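Local structure of putative glycosyltransferase (GalT1) (Streptococcus parasanguinis, 4PHR) at residues 22-27 against 220-225; 82-85 against 90-93; 187-192 against 214-219; 232-237 against 244-249. The protein is a putative glycosyltransferase whose GT-D-fold domain, the piece described here, binds UDP and manganese and probably transfers a sugar from a nucleotide-sugar donor. One frame throughout, in Å; residues are numbered along the deposited sequence.

Interaction 1: 22-27 against 220-225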
loop_
_atom_site.group_PDB
_atom_site.type_symbol
_atom_site.label_atom_id
_atom_site.label_comp_id
_atom_site.label_asym_id
_atom_site.label_seq_id
_atom_site.Cartn_x
_atom_site.Cartn_y
_atom_site.Cartn_z
ATOM N N LYS A 22 -12.505 6.070 7.430
ATOM C CA LYS A 22 -13.245 6.416 8.643
ATOM C C LYS A 22 -12.882 5.448 9.755
ATOM O O LYS A 22 -12.715 5.839 10.909
ATOM C CB LYS A 22 -14.758 6.387 8.399
ATOM C CG LYS A 22 -15.262 7.523 7.532
ATOM C CD LYS A 22 -16.690 7.273 7.078
ATOM C CE LYS A 22 -17.206 8.421 6.233
ATOM N NZ LYS A 22 -18.378 8.012 5.406
ATOM N N TYR A 23 -12.756 4.176 9.394
ATOM C CA TYR A 23 -12.356 3.146 10.338
ATOM C C TYR A 23 -10.971 3.429 10.924
ATOM O O TYR A 23 -10.769 3.361 12.132
ATOM C CB TYR A 23 -12.367 1.781 9.648
ATOM C CG TYR A 23 -12.017 0.616 10.541
ATOM C CD1 TYR A 23 -10.717 0.417 10.986
ATOM C CD2 TYR A 23 -12.986 -0.303 10.919
ATOM C CE1 TYR A 23 -10.391 -0.654 11.787
ATOM C CE2 TYR A 23 -12.675 -1.375 11.723
ATOM C CZ TYR A 23 -11.380 -1.550 12.158
ATOM O OH TYR A 23 -11.064 -2.621 12.955
ATOM N N ILE A 24 -10.009 3.719 10.054
ATOM C CA ILE A 24 -8.636 3.956 10.489
ATOM C C ILE A 24 -8.559 5.130 11.465
ATOM O O ILE A 24 -7.889 5.047 12.494
ATOM C CB ILE A 24 -7.696 4.195 9.281
ATOM C CG1 ILE A 24 -7.667 2.956 8.378
ATOM C CG2 ILE A 24 -6.295 4.561 9.759
ATOM C CD1 ILE A 24 -7.219 3.230 6.939
ATOM N N LYS A 25 -9.254 6.212 11.135
ATOM C CA LYS A 25 -9.248 7.421 11.960
ATOM C C LYS A 25 -9.940 7.241 13.298
ATOM O O LYS A 25 -9.391 7.587 14.347
ATOM C CB LYS A 25 -9.922 8.564 11.215
ATOM C CG LYS A 25 -9.155 9.023 10.014
ATOM C CD LYS A 25 -9.969 9.992 9.193
ATOM C CE LYS A 25 -9.224 10.355 7.922
ATOM N NZ LYS A 25 -9.979 11.338 7.108
ATOM N N HIS A 26 -11.159 6.721 13.252
ATOM C CA HIS A 26 -11.931 6.517 14.469
ATOM C C HIS A 26 -11.111 5.676 15.434
ATOM O O HIS A 26 -11.164 5.859 16.651
ATOM C CB HIS A 26 -13.255 5.819 14.146
ATOM C CG HIS A 26 -14.091 5.512 15.351
ATOM N ND1 HIS A 26 -14.322 4.225 15.787
ATOM C CD2 HIS A 26 -14.742 6.325 16.216
ATOM C CE1 HIS A 26 -15.086 4.257 16.864
ATOM N NE2 HIS A 26 -15.353 5.520 17.147
ATOM N N ASN A 27 -10.318 4.778 14.868
ATOM C CA ASN A 27 -9.637 3.761 15.652
ATOM C C ASN A 27 -8.133 3.984 15.826
ATOM O O ASN A 27 -7.493 3.329 16.648
ATOM C CB ASN A 27 -9.921 2.390 15.040
ATOM C CG ASN A 27 -11.392 2.019 15.134
ATOM O OD1 ASN A 27 -12.013 2.198 16.180
ATOM N ND2 ASN A 27 -11.960 1.528 14.043
ATOM N N GLY A 220 3.134 -1.807 19.416
ATOM C CA GLY A 220 2.269 -0.721 19.846
ATOM C C GLY A 220 2.243 0.542 19.003
ATOM O O GLY A 220 1.632 1.537 19.390
ATOM N N TYR A 221 2.882 0.505 17.836
ATOM C CA TYR A 221 2.917 1.669 16.958
ATOM C C TYR A 221 1.760 1.665 15.968
ATOM O O TYR A 221 1.296 0.606 15.548
ATOM C CB TYR A 221 4.228 1.707 16.169
ATOM C CG TYR A 221 5.455 1.920 17.022
ATOM C CD1 TYR A 221 5.815 3.190 17.446
ATOM C CD2 TYR A 221 6.254 0.850 17.402
ATOM C CE1 TYR A 221 6.936 3.391 18.225
ATOM C CE2 TYR A 221 7.378 1.040 18.180
ATOM C CZ TYR A 221 7.715 2.312 18.588
ATOM O OH TYR A 221 8.834 2.505 19.364
ATOM N N GLN A 222 1.301 2.855 15.594
ATOM C CA GLN A 222 0.419 2.986 14.442
ATOM C C GLN A 222 1.266 3.159 13.187
ATOM O O GLN A 222 2.027 4.125 13.057
ATOM C CB GLN A 222 -0.553 4.162 14.590
ATOM C CG GLN A 222 -1.564 4.214 13.449
ATOM C CD GLN A 222 -2.461 5.441 13.470
ATOM O OE1 GLN A 222 -2.234 6.386 14.230
ATOM N NE2 GLN A 222 -3.480 5.435 12.618
ATOM N N ALA A 223 1.138 2.202 12.276
ATOM C CA ALA A 223 1.885 2.223 11.030
ATOM C C ALA A 223 0.930 1.927 9.884
ATOM O O ALA A 223 0.111 1.004 9.967
ATOM C CB ALA A 223 3.016 1.209 11.066
ATOM N N ILE A 224 1.029 2.717 8.819
ATOM C CA ILE A 224 0.084 2.643 7.715
ATOM C C ILE A 224 0.789 2.314 6.406
ATOM O O ILE A 224 1.639 3.061 5.933
ATOM C CB ILE A 224 -0.704 3.967 7.566
ATOM C CG1 ILE A 224 -1.374 4.349 8.895
ATOM C CG2 ILE A 224 -1.739 3.873 6.452
ATOM C CD1 ILE A 224 -2.133 5.663 8.832
ATOM N N ASP A 225 0.415 1.186 5.829
ATOM C CA ASP A 225 0.943 0.727 4.546
ATOM C C ASP A 225 0.261 1.528 3.430
ATOM O O ASP A 225 -0.929 1.324 3.165
ATOM C CB ASP A 225 0.591 -0.763 4.447
ATOM C CG ASP A 225 0.847 -1.363 3.088
ATOM O OD1 ASP A 225 1.443 -0.698 2.211
ATOM O OD2 ASP A 225 0.463 -2.548 2.918
#
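Ile24 of helix 17-27 touches Gln222 and Ile224, two residues that alternate along the chain leading into and through strand 223-225. The apolar part is light: the branch methyl CG2 of Ile24 lies 4.4 Å from CD1 of Ile224, the far end of that side chain. CG2 points into the contact because it stands anti to the backbone N of Ile24 (chi1 -62° for CG1), and this methyl fills a buried place on the inner side of the helix. Ile224 is beta-branched, which suits a strand.

The second meeting is of a methyl with an amide. Gln222 reaches over with an extended chain, crossing Ile24 at about a right angle, and brings NE2 to 4.1 Å from CG2 of Ile24. This is van der Waals contact alone; the amide's polar need is met by a hydrogen bond from NE2 to the carbonyl O of Ala29, just past the helix.

In this GT-D fold strand 223-225 lies between strands 200-204 and 30-33, with backbone hydrogen bonds to both: Ile224 bonds to the first, Ala223 and Asp225 to Val31 of the second. Ile24 brings helix 17-27 against the side chains of Val31 and Ile224, and Leu142 also touches Ile24.

Interaction 2: 82-85 against 90-93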
loop_
_atom_site.group_PDB
_atom_site.type_symbol
_atom_site.label_atom_id
_atom_site.label_comp_id
_atom_site.label_asym_id
_atom_site.label_seq_id
_atom_site.Cartn_x
_atom_site.Cartn_y
_atom_site.Cartn_z
ATOM N N ASN A 82 -19.401 -4.743 -6.824
ATOM C CA ASN A 82 -19.373 -3.462 -7.516
ATOM C C ASN A 82 -18.091 -3.281 -8.323
ATOM O O ASN A 82 -17.431 -2.242 -8.269
ATOM C CB ASN A 82 -19.591 -2.308 -6.527
ATOM C CG ASN A 82 -20.061 -1.041 -7.212
ATOM O OD1 ASN A 82 -20.425 -1.062 -8.391
ATOM N ND2 ASN A 82 -20.074 0.067 -6.476
ATOM N N MET A 83 -17.750 -4.317 -9.077
ATOM C CA MET A 83 -16.602 -4.281 -9.968
ATOM C C MET A 83 -16.786 -3.236 -11.070
ATOM O O MET A 83 -15.813 -2.767 -11.659
ATOM C CB MET A 83 -16.375 -5.675 -10.572
ATOM C CG MET A 83 -15.227 -5.739 -11.565
ATOM S SD MET A 83 -13.620 -5.831 -10.744
ATOM C CE MET A 83 -13.383 -7.604 -10.730
ATOM N N ASP A 84 -18.036 -2.853 -11.335
ATOM C CA ASP A 84 -18.334 -1.879 -12.388
ATOM C C ASP A 84 -17.750 -0.477 -12.138
ATOM O O ASP A 84 -17.779 0.373 -13.026
ATOM C CB ASP A 84 -19.848 -1.777 -12.632
ATOM C CG ASP A 84 -20.424 -3.019 -13.290
ATOM O OD1 ASP A 84 -19.645 -3.929 -13.652
ATOM O OD2 ASP A 84 -21.659 -3.077 -13.472
ATOM N N ARG A 85 -17.225 -0.240 -10.939
ATOM C CA ARG A 85 -16.539 1.020 -10.632
ATOM C C ARG A 85 -15.264 1.212 -11.440
ATOM O O ARG A 85 -14.764 2.331 -11.566
ATOM C CB ARG A 85 -16.144 1.063 -9.155
ATOM C CG ARG A 85 -17.281 1.311 -8.196
ATOM C CD ARG A 85 -16.809 1.111 -6.768
ATOM N NE ARG A 85 -16.612 -0.306 -6.456
ATOM C CZ ARG A 85 -16.061 -0.763 -5.335
ATOM N NH1 ARG A 85 -15.615 0.086 -4.416
ATOM N NH2 ARG A 85 -15.940 -2.073 -5.141
ATOM N N ALA A 90 -8.861 -3.030 -15.761
ATOM C CA ALA A 90 -8.819 -3.370 -14.340
ATOM C C ALA A 90 -9.806 -4.487 -13.978
ATOM O O ALA A 90 -9.473 -5.393 -13.216
ATOM C CB ALA A 90 -9.045 -2.120 -13.465
ATOM N N ARG A 91 -11.014 -4.428 -14.527
ATOM C CA ARG A 91 -12.016 -5.457 -14.240
ATOM C C ARG A 91 -11.514 -6.821 -14.699
ATOM O O ARG A 91 -11.639 -7.817 -13.984
ATOM C CB ARG A 91 -13.363 -5.138 -14.904
ATOM C CG ARG A 91 -13.992 -3.856 -14.394
ATOM C CD ARG A 91 -15.467 -3.760 -14.767
ATOM N NE ARG A 91 -15.717 -3.952 -16.193
ATOM C CZ ARG A 91 -15.877 -2.968 -17.075
ATOM N NH1 ARG A 91 -15.792 -1.702 -16.688
ATOM N NH2 ARG A 91 -16.133 -3.251 -18.353
ATOM N N HIS A 92 -10.945 -6.864 -15.896
ATOM C CA HIS A 92 -10.423 -8.109 -16.427
ATOM C C HIS A 92 -9.251 -8.611 -15.588
ATOM O O HIS A 92 -9.201 -9.795 -15.228
ATOM C CB HIS A 92 -9.989 -7.936 -17.885
ATOM C CG HIS A 92 -9.329 -9.146 -18.468
ATOM N ND1 HIS A 92 -9.991 -10.341 -18.657
ATOM C CD2 HIS A 92 -8.062 -9.346 -18.903
ATOM C CE1 HIS A 92 -9.163 -11.221 -19.192
ATOM N NE2 HIS A 92 -7.987 -10.642 -19.352
ATOM N N PHE A 93 -8.306 -7.724 -15.282
ATOM C CA PHE A 93 -7.171 -8.125 -14.464
ATOM C C PHE A 93 -7.620 -8.767 -13.148
ATOM O O PHE A 93 -7.142 -9.843 -12.753
ATOM C CB PHE A 93 -6.261 -6.933 -14.152
ATOM C CG PHE A 93 -5.169 -7.278 -13.193
ATOM C CD1 PHE A 93 -3.996 -7.866 -13.642
ATOM C CD2 PHE A 93 -5.338 -7.074 -11.830
ATOM C CE1 PHE A 93 -3.001 -8.222 -12.751
ATOM C CE2 PHE A 93 -4.345 -7.428 -10.934
ATOM C CZ PHE A 93 -3.177 -8.000 -11.391
#
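Met83 lays its CG against the aliphatic part of Arg91, with CG of Met83 3.6 Å from CG of Arg91. The two chains run at a slant to each other, and the methionine bends twice on the way. A chi1 of 178° swings the chain away from its own backbone N and toward helix 88-100, and the turn at chi2 (79°) carries SD over the helix backbone, 3.9 Å from CA of Arg91. Its methyl CE ends 3.7 Å from the carbonyl O of Arg91. A long, flexible, unbranched thioether is well suited to following such an uneven surface, and the same side chain goes on to touch Trp94 and Phe98 farther along the helix.

The arrangement is a short 3-10 turn, 83-85, folded back on the helix that follows it, at the surface of the GT-D-fold domain and away from the nucleotide site. Arg91 gives its methylenes to this contact: CD lies 3.3 Å from the backbone O of Met83. A bend at chi3 (-53°) turns the guanidinium off this line, and NH1 is hydrogen-bonded to the carbonyl O of Tyr86. The end of Asp84 comes back toward the contact, OD1 4.7 Å from NE of Arg91; the opposite charges may attract, but there is no salt bridge. Within the turn, Arg85 NE donates to Asn82 O at 2.8 Å, almost straight and in the guanidinium plane, while its NH1 forms a salt bridge with Asp78.

Interaction 3: 187-192 against 214-219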
loop_
_atom_site.group_PDB
_atom_site.type_symbol
_atom_site.label_atom_id
_atom_site.label_comp_id
_atom_site.label_asym_id
_atom_site.label_seq_id
_atom_site.Cartn_x
_atom_site.Cartn_y
_atom_site.Cartn_z
ATOM N N GLU A 187 17.189 -5.118 9.875
ATOM C CA GLU A 187 17.726 -3.763 10.005
ATOM C C GLU A 187 16.642 -2.692 9.811
ATOM O O GLU A 187 16.613 -1.683 10.526
ATOM C CB GLU A 187 18.880 -3.524 9.027
ATOM C CG GLU A 187 19.499 -2.132 9.149
ATOM C CD GLU A 187 20.587 -1.872 8.125
ATOM O OE1 GLU A 187 20.757 -2.704 7.209
ATOM O OE2 GLU A 187 21.277 -0.833 8.241
ATOM N N ILE A 188 15.760 -2.902 8.836
ATOM C CA ILE A 188 14.683 -1.955 8.606
ATOM C C ILE A 188 13.792 -1.850 9.840
ATOM O O ILE A 188 13.470 -0.745 10.284
ATOM C CB ILE A 188 13.843 -2.339 7.375
ATOM C CG1 ILE A 188 14.713 -2.255 6.110
ATOM C CG2 ILE A 188 12.630 -1.423 7.266
ATOM C CD1 ILE A 188 14.114 -2.934 4.880
ATOM N N LEU A 189 13.418 -2.995 10.411
ATOM C CA LEU A 189 12.584 -2.981 11.607
ATOM C C LEU A 189 13.301 -2.277 12.757
ATOM O O LEU A 189 12.714 -1.450 13.441
ATOM C CB LEU A 189 12.205 -4.399 12.028
ATOM C CG LEU A 189 11.356 -4.498 13.299
ATOM C CD1 LEU A 189 10.049 -3.712 13.153
ATOM C CD2 LEU A 189 11.080 -5.955 13.666
ATOM N N ARG A 190 14.570 -2.616 12.955
ATOM C CA ARG A 190 15.363 -2.061 14.049
ATOM C C ARG A 190 15.464 -0.531 13.958
ATOM O O ARG A 190 15.226 0.171 14.939
ATOM C CB ARG A 190 16.753 -2.699 14.051
ATOM C CG ARG A 190 17.636 -2.275 15.217
ATOM C CD ARG A 190 18.935 -3.081 15.273
ATOM N NE ARG A 190 19.770 -2.876 14.090
ATOM C CZ ARG A 190 19.971 -3.794 13.147
ATOM N NH1 ARG A 190 19.404 -4.991 13.248
ATOM N NH2 ARG A 190 20.744 -3.518 12.105
ATOM N N LEU A 191 15.774 -0.013 12.770
ATOM C CA LEU A 191 15.940 1.430 12.607
ATOM C C LEU A 191 14.601 2.165 12.595
ATOM O O LEU A 191 14.511 3.314 13.023
ATOM C CB LEU A 191 16.748 1.753 11.344
ATOM C CG LEU A 191 18.196 1.240 11.347
ATOM C CD1 LEU A 191 18.993 1.825 10.192
ATOM C CD2 LEU A 191 18.893 1.530 12.678
ATOM N N THR A 192 13.556 1.505 12.109
ATOM C CA THR A 192 12.224 2.108 12.165
ATOM C C THR A 192 11.810 2.344 13.618
ATOM O O THR A 192 11.390 3.446 13.977
ATOM C CB THR A 192 11.169 1.260 11.425
ATOM O OG1 THR A 192 11.547 1.118 10.050
ATOM C CG2 THR A 192 9.805 1.930 11.489
ATOM N N ALA A 214 2.936 -5.107 10.524
ATOM C CA ALA A 214 2.512 -6.118 11.489
ATOM C C ALA A 214 3.390 -6.096 12.736
ATOM O O ALA A 214 2.882 -6.083 13.860
ATOM C CB ALA A 214 2.517 -7.496 10.850
ATOM N N ASP A 215 4.706 -6.075 12.545
ATOM C CA ASP A 215 5.627 -6.106 13.686
ATOM C C ASP A 215 5.613 -4.806 14.495
ATOM O O ASP A 215 5.724 -4.834 15.719
ATOM C CB ASP A 215 7.051 -6.442 13.237
ATOM C CG ASP A 215 7.210 -7.894 12.799
ATOM O OD1 ASP A 215 6.307 -8.722 13.072
ATOM O OD2 ASP A 215 8.257 -8.211 12.190
ATOM N N LEU A 216 5.498 -3.668 13.815
ATOM C CA LEU A 216 5.411 -2.365 14.480
ATOM C C LEU A 216 4.138 -2.286 15.327
ATOM O O LEU A 216 4.135 -1.717 16.418
ATOM C CB LEU A 216 5.399 -1.239 13.440
ATOM C CG LEU A 216 6.552 -0.269 13.170
ATOM C CD1 LEU A 216 7.881 -0.659 13.810
ATOM C CD2 LEU A 216 6.689 -0.045 11.659
ATOM N N THR A 217 3.054 -2.852 14.804
ATOM C CA THR A 217 1.760 -2.865 15.483
ATOM C C THR A 217 1.809 -3.706 16.755
ATOM O O THR A 217 1.212 -3.347 17.776
ATOM C CB THR A 217 0.657 -3.400 14.544
ATOM O OG1 THR A 217 0.575 -2.557 13.390
ATOM C CG2 THR A 217 -0.699 -3.431 15.239
ATOM N N THR A 218 2.531 -4.820 16.691
ATOM C CA THR A 218 2.708 -5.688 17.854
ATOM C C THR A 218 3.502 -4.967 18.941
ATOM O O THR A 218 3.356 -5.261 20.133
ATOM C CB THR A 218 3.418 -6.995 17.456
ATOM O OG1 THR A 218 2.593 -7.724 16.537
ATOM C CG2 THR A 218 3.684 -7.856 18.675
ATOM N N LYS A 219 4.329 -4.012 18.527
ATOM C CA LYS A 219 5.122 -3.202 19.449
ATOM C C LYS A 219 4.391 -1.914 19.833
ATOM O O LYS A 219 4.959 -1.034 20.485
ATOM C CB LYS A 219 6.491 -2.881 18.840
ATOM C CG LYS A 219 7.333 -4.108 18.502
ATOM C CD LYS A 219 8.681 -3.709 17.913
ATOM C CE LYS A 219 9.834 -4.441 18.600
ATOM N NZ LYS A 219 10.069 -5.806 18.048
#
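Leu189 holds its CG trans to its own amide N (chi1 178°) and so extends from helix 185-195 toward helix 206-218; Leu216 answers with chi1 (-108°) and chi2 both off the staggered positions, a setting in which CD1 meets Leu189 and CD2 turns aside to Thr192. The helices belong to successive beta-alpha units of the GT-D fold: helix 185-195 joins strands 170-176 and 200-204, and helix 206-218 joins 200-204 to 223-225. Their segments run in broadly the same direction, at 39°, with axes 11.0 Å apart, a wide separation bridged by leucine methyls with Thr192 and Asp215 filling in beside them.

The two leucines pass side by side, heading opposite ways, CD1 of Leu189 lying 3.8 Å from CD1 of Leu216. On the sheet side Thr192 crosses Leu216 at about a right angle and offers its methyl: CG2 of Thr192 is 3.7 Å from CD2 of Leu216. The same threonine touches Leu149 and Val151 of the central strand 147-153, linking the helix pair to the sheet.

Asp215 packs its CB against both methyls of Leu189. The carboxylate is held by polar partners, OD2 by the hydroxyl of Tyr185 and OD1 by a salt bridge to Arg59. A threonine suits the buried helix surface because its hydroxyl can be satisfied locally: OG1 of Thr192 donates to the carbonyl O of Ile188 at 2.7 Å, from the face of the carbonyl plane opposite to the Thr192 backbone N.

Interaction 4: 232-237 against 244-249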
loop_
_atom_site.group_PDB
_atom_site.type_symbol
_atom_site.label_atom_id
_atom_site.label_comp_id
_atom_site.label_asym_id
_atom_site.label_seq_id
_atom_site.Cartn_x
_atom_site.Cartn_y
_atom_site.Cartn_z
ATOM N N GLU A 232 -0.431 7.644 -7.668
ATOM C CA GLU A 232 -1.848 7.947 -7.841
ATOM C C GLU A 232 -2.110 9.441 -7.637
ATOM O O GLU A 232 -2.875 10.064 -8.385
ATOM C CB GLU A 232 -2.686 7.095 -6.890
ATOM C CG GLU A 232 -2.707 5.614 -7.288
ATOM C CD GLU A 232 -3.907 5.253 -8.153
ATOM O OE1 GLU A 232 -4.697 6.157 -8.502
ATOM O OE2 GLU A 232 -4.068 4.056 -8.482
ATOM N N TYR A 233 -1.454 10.035 -6.646
ATOM C CA TYR A 233 -1.633 11.454 -6.398
ATOM C C TYR A 233 -1.086 12.279 -7.562
ATOM O O TYR A 233 -1.704 13.251 -7.981
ATOM C CB TYR A 233 -0.981 11.870 -5.076
ATOM C CG TYR A 233 -1.324 13.281 -4.667
ATOM C CD1 TYR A 233 -2.637 13.638 -4.385
ATOM C CD2 TYR A 233 -0.343 14.263 -4.580
ATOM C CE1 TYR A 233 -2.962 14.941 -4.019
ATOM C CE2 TYR A 233 -0.661 15.563 -4.214
ATOM C CZ TYR A 233 -1.969 15.889 -3.927
ATOM O OH TYR A 233 -2.286 17.186 -3.569
ATOM N N GLU A 234 0.070 11.894 -8.093
ATOM C CA GLU A 234 0.639 12.610 -9.238
ATOM C C GLU A 234 -0.287 12.518 -10.451
ATOM O O GLU A 234 -0.525 13.505 -11.145
ATOM C CB GLU A 234 2.020 12.052 -9.598
ATOM C CG GLU A 234 3.103 12.328 -8.566
ATOM C CD GLU A 234 3.869 13.596 -8.835
ATOM O OE1 GLU A 234 3.599 14.251 -9.861
ATOM O OE2 GLU A 234 4.745 13.931 -8.015
ATOM N N TRP A 235 -0.823 11.326 -10.705
ATOM C CA TRP A 235 -1.752 11.158 -11.824
ATOM C C TRP A 235 -3.006 12.018 -11.622
ATOM O O TRP A 235 -3.491 12.665 -12.553
ATOM C CB TRP A 235 -2.132 9.686 -11.976
ATOM C CG TRP A 235 -1.043 8.830 -12.528
ATOM C CD1 TRP A 235 -0.069 9.206 -13.411
ATOM C CD2 TRP A 235 -0.816 7.441 -12.251
ATOM N NE1 TRP A 235 0.739 8.138 -13.705
ATOM C CE2 TRP A 235 0.308 7.043 -13.000
ATOM C CE3 TRP A 235 -1.449 6.495 -11.433
ATOM C CZ2 TRP A 235 0.813 5.748 -12.960
ATOM C CZ3 TRP A 235 -0.946 5.202 -11.396
ATOM C CH2 TRP A 235 0.174 4.841 -12.159
ATOM N N TYR A 236 -3.521 12.020 -10.397
ATOM C CA TYR A 236 -4.680 12.829 -10.043
ATOM C C TYR A 236 -4.420 14.331 -10.262
ATOM O O TYR A 236 -5.256 15.042 -10.834
ATOM C CB TYR A 236 -5.095 12.540 -8.594
ATOM C CG TYR A 236 -5.935 13.610 -7.947
ATOM C CD1 TYR A 236 -5.368 14.527 -7.068
ATOM C CD2 TYR A 236 -7.297 13.707 -8.209
ATOM C CE1 TYR A 236 -6.134 15.512 -6.475
ATOM C CE2 TYR A 236 -8.071 14.691 -7.620
ATOM C CZ TYR A 236 -7.482 15.589 -6.752
ATOM O OH TYR A 236 -8.246 16.568 -6.157
ATOM N N GLU A 237 -3.254 14.814 -9.842
ATOM C CA GLU A 237 -2.952 16.243 -9.926
ATOM C C GLU A 237 -2.803 16.700 -11.372
ATOM O O GLU A 237 -3.039 17.872 -11.688
ATOM C CB GLU A 237 -1.682 16.585 -9.142
ATOM C CG GLU A 237 -1.812 16.469 -7.637
ATOM C CD GLU A 237 -2.490 17.666 -7.009
ATOM O OE1 GLU A 237 -1.777 18.562 -6.508
ATOM O OE2 GLU A 237 -3.735 17.715 -7.014
ATOM N N VAL A 244 0.595 7.308 -16.870
ATOM C CA VAL A 244 1.710 7.984 -17.516
ATOM C C VAL A 244 2.985 7.838 -16.694
ATOM O O VAL A 244 2.962 7.883 -15.468
ATOM C CB VAL A 244 1.394 9.478 -17.772
ATOM C CG1 VAL A 244 1.038 10.177 -16.478
ATOM C CG2 VAL A 244 2.560 10.173 -18.457
ATOM N N LYS A 245 4.103 7.642 -17.376
ATOM C CA LYS A 245 5.364 7.456 -16.686
ATOM C C LYS A 245 5.818 8.775 -16.071
ATOM O O LYS A 245 5.822 9.814 -16.730
ATOM C CB LYS A 245 6.426 6.941 -17.656
ATOM C CG LYS A 245 7.706 6.500 -16.976
ATOM C CD LYS A 245 8.753 6.108 -17.997
ATOM C CE LYS A 245 10.009 5.583 -17.322
ATOM N NZ LYS A 245 9.736 4.340 -16.546
ATOM N N LEU A 246 6.183 8.732 -14.796
ATOM C CA LEU A 246 6.811 9.873 -14.158
ATOM C C LEU A 246 8.309 9.771 -14.443
ATOM O O LEU A 246 8.865 8.676 -14.506
ATOM C CB LEU A 246 6.509 9.869 -12.659
ATOM C CG LEU A 246 5.017 9.652 -12.363
ATOM C CD1 LEU A 246 4.751 9.451 -10.880
ATOM C CD2 LEU A 246 4.168 10.789 -12.921
ATOM N N THR A 247 8.966 10.900 -14.638
ATOM C CA THR A 247 10.351 10.842 -15.073
ATOM C C THR A 247 11.311 10.855 -13.890
ATOM O O THR A 247 12.427 10.336 -13.981
ATOM C CB THR A 247 10.676 11.998 -16.033
ATOM O OG1 THR A 247 10.660 13.238 -15.314
ATOM C CG2 THR A 247 9.641 12.051 -17.148
ATOM N N ASN A 248 10.870 11.435 -12.781
ATOM C CA ASN A 248 11.776 11.785 -11.698
ATOM C C ASN A 248 11.771 10.819 -10.520
ATOM O O ASN A 248 12.468 11.030 -9.534
ATOM C CB ASN A 248 11.496 13.220 -11.223
ATOM C CG ASN A 248 10.067 13.406 -10.709
ATOM O OD1 ASN A 248 9.129 12.772 -11.194
ATOM N ND2 ASN A 248 9.902 14.278 -9.719
ATOM N N LYS A 249 10.986 9.753 -10.624
ATOM C CA LYS A 249 10.851 8.811 -9.528
ATOM C C LYS A 249 10.194 7.545 -10.044
ATOM O O LYS A 249 9.795 7.475 -11.202
ATOM C CB LYS A 249 10.003 9.415 -8.408
ATOM C CG LYS A 249 8.612 9.819 -8.855
ATOM C CD LYS A 249 7.717 10.234 -7.697
ATOM C CE LYS A 249 7.836 11.713 -7.404
ATOM N NZ LYS A 249 6.833 12.156 -6.389
HETATM O O HOH W 1 7.167 15.171 -8.413
#
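Trp235 presents the edge of its indole to the backbone of Val244, while Glu234, the preceding residue of helix 229-238, points toward Leu246 and Lys249. Helix 229-238 and the irregular chain after it, which doubles back along the helix, belong to the GT-D fold and lie beside the UDP pocket.

The indole meets Val244 in two ways. NE1 of Trp235 donates to the carbonyl O of Val244 at 2.8 Å, nearly straight (171°), with the acceptor in the ring plane and the donor on a lone pair of the carbonyl. This would favour the present setting of the ring, to which packing on Val244, Ile124 and Thr251 also contributes. The two side chains lie alongside with reversed headings, bringing CG1 of Val244 to 3.4 Å from CD1 of Trp235. Tryptophan fits here because it combines a large buried surface with a single N-H for a backbone carbonyl.

Glu234 has its CG anti to the carbonyl carbon (chi1 -68°) and bends at chi2, laying its methylenes obliquely across Leu246, whose CD1 is 4.0 Å from CB of Glu234. Beyond them the carboxylate enters a shared polar network: OE2 of Glu234 accepts from Asn162 and from a water that in turn accepts from ND2 of Asn248, while Lys249 NZ pairs with Asp230 and bonds to the carbonyl O of Val160. Lys249 comes to face Glu234 and closes a salt bridge, NZ reaching OE2 of Glu234 at 3.2 Å on the anti side, 28° out of the carboxylate plane.

Overall arrangement
Interactions 1 and 3 adjoin. A Schellman turn at Gly220 ends helix 206-218 before strand 223-225: Tyr221 N lies 2.9 Å from Leu216 O, the probable hydrogen bond of that motif, and Ala223 CB packs 3.9 Å from Leu216 CD2. Interaction 4, centred about 26 Å from interaction 1, lies closest to the pocket: the side chain of Lys249 is about 8 Å from UDP, and that of Trp235 about 4 Å from that of Arg121 and about 9 Å from the manganese. Interaction 1 reaches the nucleotide through Asp225; interaction 3 stands behind, Thr192 about 12 Å from UDP. Interaction 2 is peripheral, its centre about 35 Å from that of interaction 3, on opposite sides of the chain's centre.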